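Local coordinates for putative exported protein (Bordetella pertussis Tohama I, PDB 2PFZ) that binds pyroglutamic acid as a periplasmic solute receptor and probably delivers it to a tripartite ATP-independent transporter, at residues Val54-Thr67 and Leu205-Phe217. Residues are numbered along the deposited sequence; the frame is centred on the assembly and turned at random.
Sequences VQGNQAQIGEILLT and LPKNAVLVNKKAF
Asn213 reaches from the end of strand 207-213 to the end of helix 50-55, where its ND2 donates to Val54 O at 3.0 Å, head-on to the carbonyl. Val54 O also accepts from Asn57 N in the Schellman turn that ends this helix. The anti torsion about CA-CB (chi1 -179°) carries the amide out between the helix ends, and its OD1 accepts from Ala216 N on a lone pair, 3.0 Å away, N-capping helix 214-218. One asparagine, having both a donor and an acceptor, thus serves two helix ends, and the amide of Asn57 stacks on it, the planes 18° apart. Between strands 61-65 and 207-213 the hydrogen-bonded pairs are Gly62 with Leu211 and Ile64 with Ala209. Gly62 suits its place because a beta carbon there would run into Val54 CG2. On that face Ile64 CD1 meets Leu211 CD1 at 4.0 Å, and Leu66 CD2 rests against the methyl CB of small Ala209 at 3.7 Å. On the other face Ile61 CD1 packs against Val212 CG2, while Asn208 ND2 makes a weak bond to Glu63 OE2 (2.9 Å), the two planes steeply inclined. Farther out, Thr7 binds Glu63 OE1, and Trp119 of the ligand pocket donates to Asn208 OD1. Strand 207-213, the middle of an antiparallel three-stranded sheet completed by 111-118, begins just after Pro206, which touches the bound pyroglutamic acid: a sheet leading into the ligand cleft of a DctP-type periplasmic binding protein.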
loop_
_atom_site.group_PDB
_atom_site.type_symbol
_atom_site.label_atom_id
_atom_site.label_comp_id
_atom_site.label_asym_id
_atom_site.label_seq_id
_atom_site.Cartn_x
_atom_site.Cartn_y
_atom_site.Cartn_z
ATOM N N VAL A 54 -9.752 -13.560 -4.655
ATOM C CA VAL A 54 -10.767 -13.478 -3.604
ATOM C C VAL A 54 -12.179 -13.266 -4.213
ATOM O O VAL A 54 -13.149 -13.813 -3.718
ATOM C CB VAL A 54 -10.455 -12.346 -2.577
ATOM C CG1 VAL A 54 -11.593 -12.198 -1.553
ATOM C CG2 VAL A 54 -9.134 -12.618 -1.872
ATOM N N GLN A 55 -12.282 -12.489 -5.293
ATOM C CA GLN A 55 -13.555 -12.295 -5.955
ATOM C C GLN A 55 -14.189 -13.617 -6.394
ATOM O O GLN A 55 -15.413 -13.796 -6.268
ATOM C CB GLN A 55 -13.410 -11.387 -7.171
ATOM C CG GLN A 55 -14.742 -11.020 -7.782
ATOM C CD GLN A 55 -14.614 -10.114 -8.972
ATOM O OE1 GLN A 55 -15.607 -9.808 -9.622
ATOM N NE2 GLN A 55 -13.395 -9.659 -9.262
ATOM N N GLY A 56 -13.368 -14.520 -6.920
ATOM C CA GLY A 56 -13.854 -15.807 -7.464
ATOM C C GLY A 56 -13.933 -16.851 -6.368
ATOM O O GLY A 56 -14.273 -18.022 -6.631
ATOM N N ASN A 57 -13.646 -16.431 -5.133
ATOM C CA ASN A 57 -13.535 -17.353 -4.014
ATOM C C ASN A 57 -12.508 -18.467 -4.246
ATOM O O ASN A 57 -12.670 -19.578 -3.702
ATOM C CB ASN A 57 -14.887 -17.963 -3.618
ATOM C CG ASN A 57 -14.889 -18.476 -2.187
ATOM O OD1 ASN A 57 -14.179 -17.939 -1.340
ATOM N ND2 ASN A 57 -15.693 -19.521 -1.904
ATOM N N GLN A 58 -11.468 -18.197 -5.041
ATOM C CA GLN A 58 -10.325 -19.146 -5.114
ATOM C C GLN A 58 -9.512 -19.099 -3.812
ATOM O O GLN A 58 -9.021 -20.139 -3.305
ATOM C CB GLN A 58 -9.426 -18.871 -6.323
ATOM C CG GLN A 58 -10.098 -19.000 -7.689
ATOM C CD GLN A 58 -9.139 -18.773 -8.849
ATOM O OE1 GLN A 58 -7.946 -19.144 -8.796
ATOM N NE2 GLN A 58 -9.654 -18.186 -9.919
ATOM N N ALA A 59 -9.343 -17.889 -3.275
ATOM C CA ALA A 59 -8.883 -17.692 -1.898
ATOM C C ALA A 59 -10.046 -17.017 -1.204
ATOM O O ALA A 59 -10.652 -16.150 -1.796
ATOM C CB ALA A 59 -7.618 -16.789 -1.866
ATOM N N GLN A 60 -10.383 -17.426 0.029
ATOM C CA GLN A 60 -11.532 -16.851 0.747
ATOM C C GLN A 60 -11.240 -15.461 1.312
ATOM O O GLN A 60 -12.150 -14.696 1.596
ATOM C CB GLN A 60 -11.968 -17.767 1.894
ATOM C CG GLN A 60 -12.338 -19.176 1.420
ATOM C CD GLN A 60 -11.173 -20.152 1.505
ATOM O OE1 GLN A 60 -9.997 -19.777 1.417
ATOM N NE2 GLN A 60 -11.503 -21.419 1.685
ATOM N N ILE A 61 -9.956 -15.157 1.431
ATOM C CA ILE A 61 -9.452 -13.935 2.070
ATOM C C ILE A 61 -8.115 -13.625 1.416
ATOM O O ILE A 61 -7.426 -14.545 0.947
ATOM C CB ILE A 61 -9.329 -14.185 3.605
ATOM C CG1 ILE A 61 -8.802 -12.948 4.364
ATOM C CG2 ILE A 61 -8.448 -15.411 3.885
ATOM C CD1 ILE A 61 -9.261 -12.866 5.866
ATOM N N GLY A 62 -7.727 -12.346 1.347
ATOM C CA GLY A 62 -6.487 -12.009 0.671
ATOM C C GLY A 62 -6.104 -10.559 0.888
ATOM O O GLY A 62 -6.967 -9.722 1.100
ATOM N N GLU A 63 -4.806 -10.276 0.824
ATOM C CA GLU A 63 -4.293 -8.919 1.020
ATOM C C GLU A 63 -3.907 -8.282 -0.323
ATOM O O GLU A 63 -3.135 -8.874 -1.122
ATOM C CB GLU A 63 -3.076 -8.937 1.944
ATOM C CG GLU A 63 -2.671 -7.519 2.330
ATOM C CD GLU A 63 -1.225 -7.365 2.670
ATOM O OE1 GLU A 63 -0.344 -7.966 1.984
ATOM O OE2 GLU A 63 -0.979 -6.586 3.613
ATOM N N ILE A 64 -4.449 -7.094 -0.584
ATOM C CA ILE A 64 -4.115 -6.349 -1.791
ATOM C C ILE A 64 -3.524 -4.976 -1.427
ATOM O O ILE A 64 -3.636 -4.540 -0.283
ATOM C CB ILE A 64 -5.342 -6.103 -2.723
ATOM C CG1 ILE A 64 -6.450 -5.322 -1.996
ATOM C CG2 ILE A 64 -5.873 -7.420 -3.374
ATOM C CD1 ILE A 64 -7.293 -4.476 -2.930
ATOM N N LEU A 65 -2.889 -4.333 -2.407
ATOM C CA LEU A 65 -2.480 -2.936 -2.331
ATOM C C LEU A 65 -3.546 -2.200 -3.109
ATOM O O LEU A 65 -3.715 -2.458 -4.314
ATOM C CB LEU A 65 -1.149 -2.735 -3.054
ATOM C CG LEU A 65 -0.660 -1.290 -3.169
ATOM C CD1 LEU A 65 -0.193 -0.821 -1.823
ATOM C CD2 LEU A 65 0.442 -1.210 -4.252
ATOM N N LEU A 66 -4.269 -1.299 -2.452
ATOM C CA LEU A 66 -5.441 -0.682 -3.105
ATOM C C LEU A 66 -5.079 -0.058 -4.442
ATOM O O LEU A 66 -5.788 -0.237 -5.433
ATOM C CB LEU A 66 -6.084 0.376 -2.203
ATOM C CG LEU A 66 -6.687 -0.123 -0.889
ATOM C CD1 LEU A 66 -7.067 1.018 0.037
ATOM C CD2 LEU A 66 -7.877 -1.014 -1.190
ATOM N N THR A 67 -3.988 0.706 -4.465
ATOM C CA THR A 67 -3.591 1.434 -5.671
ATOM C C THR A 67 -3.230 0.554 -6.883
ATOM O O THR A 67 -3.162 1.060 -7.990
ATOM C CB THR A 67 -2.476 2.503 -5.402
ATOM O OG1 THR A 67 -1.407 1.938 -4.626
ATOM C CG2 THR A 67 -3.059 3.719 -4.688
ATOM N N LEU A 205 0.689 7.832 1.633
ATOM C CA LEU A 205 0.763 6.627 2.430
ATOM C C LEU A 205 -0.228 5.622 1.826
ATOM O O LEU A 205 -1.414 5.634 2.149
ATOM C CB LEU A 205 0.473 6.861 3.928
ATOM C CG LEU A 205 1.484 7.590 4.841
ATOM C CD1 LEU A 205 1.431 9.094 4.575
ATOM C CD2 LEU A 205 1.216 7.331 6.330
ATOM N N PRO A 206 0.277 4.728 0.979
ATOM C CA PRO A 206 -0.660 3.852 0.292
ATOM C C PRO A 206 -1.069 2.734 1.244
ATOM O O PRO A 206 -0.259 2.289 2.053
ATOM C CB PRO A 206 0.184 3.291 -0.858
ATOM C CG PRO A 206 1.583 3.255 -0.332
ATOM C CD PRO A 206 1.682 4.361 0.724
ATOM N N LYS A 207 -2.308 2.265 1.146
ATOM C CA LYS A 207 -2.764 1.203 2.062
ATOM C C LYS A 207 -2.839 -0.153 1.385
ATOM O O LYS A 207 -3.131 -0.244 0.194
ATOM C CB LYS A 207 -4.140 1.545 2.651
ATOM C CG LYS A 207 -4.190 2.882 3.441
ATOM C CD LYS A 207 -5.540 3.101 4.183
ATOM C CE LYS A 207 -6.705 3.164 3.206
ATOM N NZ LYS A 207 -6.480 4.204 2.147
ATOM N N ASN A 208 -2.570 -1.194 2.162
ATOM C CA ASN A 208 -3.055 -2.547 1.841
ATOM C C ASN A 208 -4.439 -2.741 2.430
ATOM O O ASN A 208 -4.836 -2.008 3.344
ATOM C CB ASN A 208 -2.076 -3.599 2.370
ATOM C CG ASN A 208 -0.794 -3.635 1.572
ATOM O OD1 ASN A 208 -0.661 -2.940 0.561
ATOM N ND2 ASN A 208 0.162 -4.436 2.017
ATOM N N ALA A 209 -5.176 -3.724 1.918
ATOM C CA ALA A 209 -6.482 -4.046 2.442
ATOM C C ALA A 209 -6.602 -5.550 2.445
ATOM O O ALA A 209 -6.196 -6.231 1.491
ATOM C CB ALA A 209 -7.595 -3.457 1.563
ATOM N N VAL A 210 -7.189 -6.064 3.517
ATOM C CA VAL A 210 -7.498 -7.486 3.566
ATOM C C VAL A 210 -8.978 -7.624 3.206
ATOM O O VAL A 210 -9.844 -7.058 3.882
ATOM C CB VAL A 210 -7.179 -8.073 4.939
ATOM C CG1 VAL A 210 -7.707 -9.520 5.045
ATOM C CG2 VAL A 210 -5.660 -8.021 5.171
ATOM N N LEU A 211 -9.230 -8.343 2.114
ATOM C CA LEU A 211 -10.560 -8.529 1.546
ATOM C C LEU A 211 -11.008 -9.933 1.853
ATOM O O LEU A 211 -10.189 -10.838 1.954
ATOM C CB LEU A 211 -10.531 -8.371 0.033
ATOM C CG LEU A 211 -9.792 -7.183 -0.586
ATOM C CD1 LEU A 211 -10.040 -7.194 -2.112
ATOM C CD2 LEU A 211 -10.240 -5.862 0.031
ATOM N N VAL A 212 -12.320 -10.089 1.989
ATOM C CA VAL A 212 -12.937 -11.374 2.300
ATOM C C VAL A 212 -14.047 -11.625 1.282
ATOM O O VAL A 212 -14.843 -10.718 0.953
ATOM C CB VAL A 212 -13.530 -11.374 3.751
ATOM C CG1 VAL A 212 -14.319 -12.654 4.022
ATOM C CG2 VAL A 212 -12.438 -11.248 4.790
ATOM N N ASN A 213 -14.102 -12.850 0.765
ATOM C CA ASN A 213 -15.223 -13.261 -0.077
ATOM C C ASN A 213 -16.530 -13.408 0.744
ATOM O O ASN A 213 -16.564 -14.159 1.734
ATOM C CB ASN A 213 -14.894 -14.571 -0.809
ATOM C CG ASN A 213 -16.017 -15.018 -1.722
ATOM O OD1 ASN A 213 -16.961 -15.695 -1.286
ATOM N ND2 ASN A 213 -15.926 -14.647 -2.996
ATOM N N LYS A 214 -17.583 -12.688 0.345
ATOM C CA LYS A 214 -18.855 -12.675 1.112
ATOM C C LYS A 214 -19.444 -14.082 1.269
ATOM O O LYS A 214 -19.904 -14.465 2.357
ATOM C CB LYS A 214 -19.921 -11.800 0.421
ATOM C CG LYS A 214 -19.559 -10.354 0.220
ATOM C CD LYS A 214 -20.093 -9.461 1.350
ATOM C CE LYS A 214 -20.224 -7.990 0.954
ATOM N NZ LYS A 214 -21.005 -7.266 2.073
ATOM N N LYS A 215 -19.451 -14.848 0.178
ATOM C CA LYS A 215 -19.979 -16.230 0.228
ATOM C C LYS A 215 -19.209 -17.088 1.234
ATOM O O LYS A 215 -19.811 -17.850 1.996
ATOM C CB LYS A 215 -19.952 -16.872 -1.163
ATOM C CG LYS A 215 -21.066 -16.412 -2.074
ATOM C CD LYS A 215 -21.121 -17.324 -3.301
ATOM C CE LYS A 215 -21.910 -16.669 -4.424
ATOM N NZ LYS A 215 -21.801 -17.493 -5.669
ATOM N N ALA A 216 -17.884 -16.943 1.254
ATOM C CA ALA A 216 -17.043 -17.686 2.198
ATOM C C ALA A 216 -17.339 -17.259 3.639
ATOM O O ALA A 216 -17.375 -18.093 4.558
ATOM C CB ALA A 216 -15.571 -17.486 1.874
ATOM N N PHE A 217 -17.531 -15.957 3.837
ATOM C CA PHE A 217 -17.839 -15.400 5.155
ATOM C C PHE A 217 -19.181 -15.961 5.678
ATOM O O PHE A 217 -19.292 -16.394 6.847
ATOM C CB PHE A 217 -17.893 -13.877 5.033
ATOM C CG PHE A 217 -18.226 -13.174 6.315
ATOM C CD1 PHE A 217 -17.251 -12.990 7.288
ATOM C CD2 PHE A 217 -19.517 -12.693 6.538
ATOM C CE1 PHE A 217 -17.555 -12.346 8.513
ATOM C CE2 PHE A 217 -19.838 -12.041 7.733
ATOM C CZ PHE A 217 -18.844 -11.853 8.721
HETATM O O HOH W 1 -2.668 1.818 -2.028
#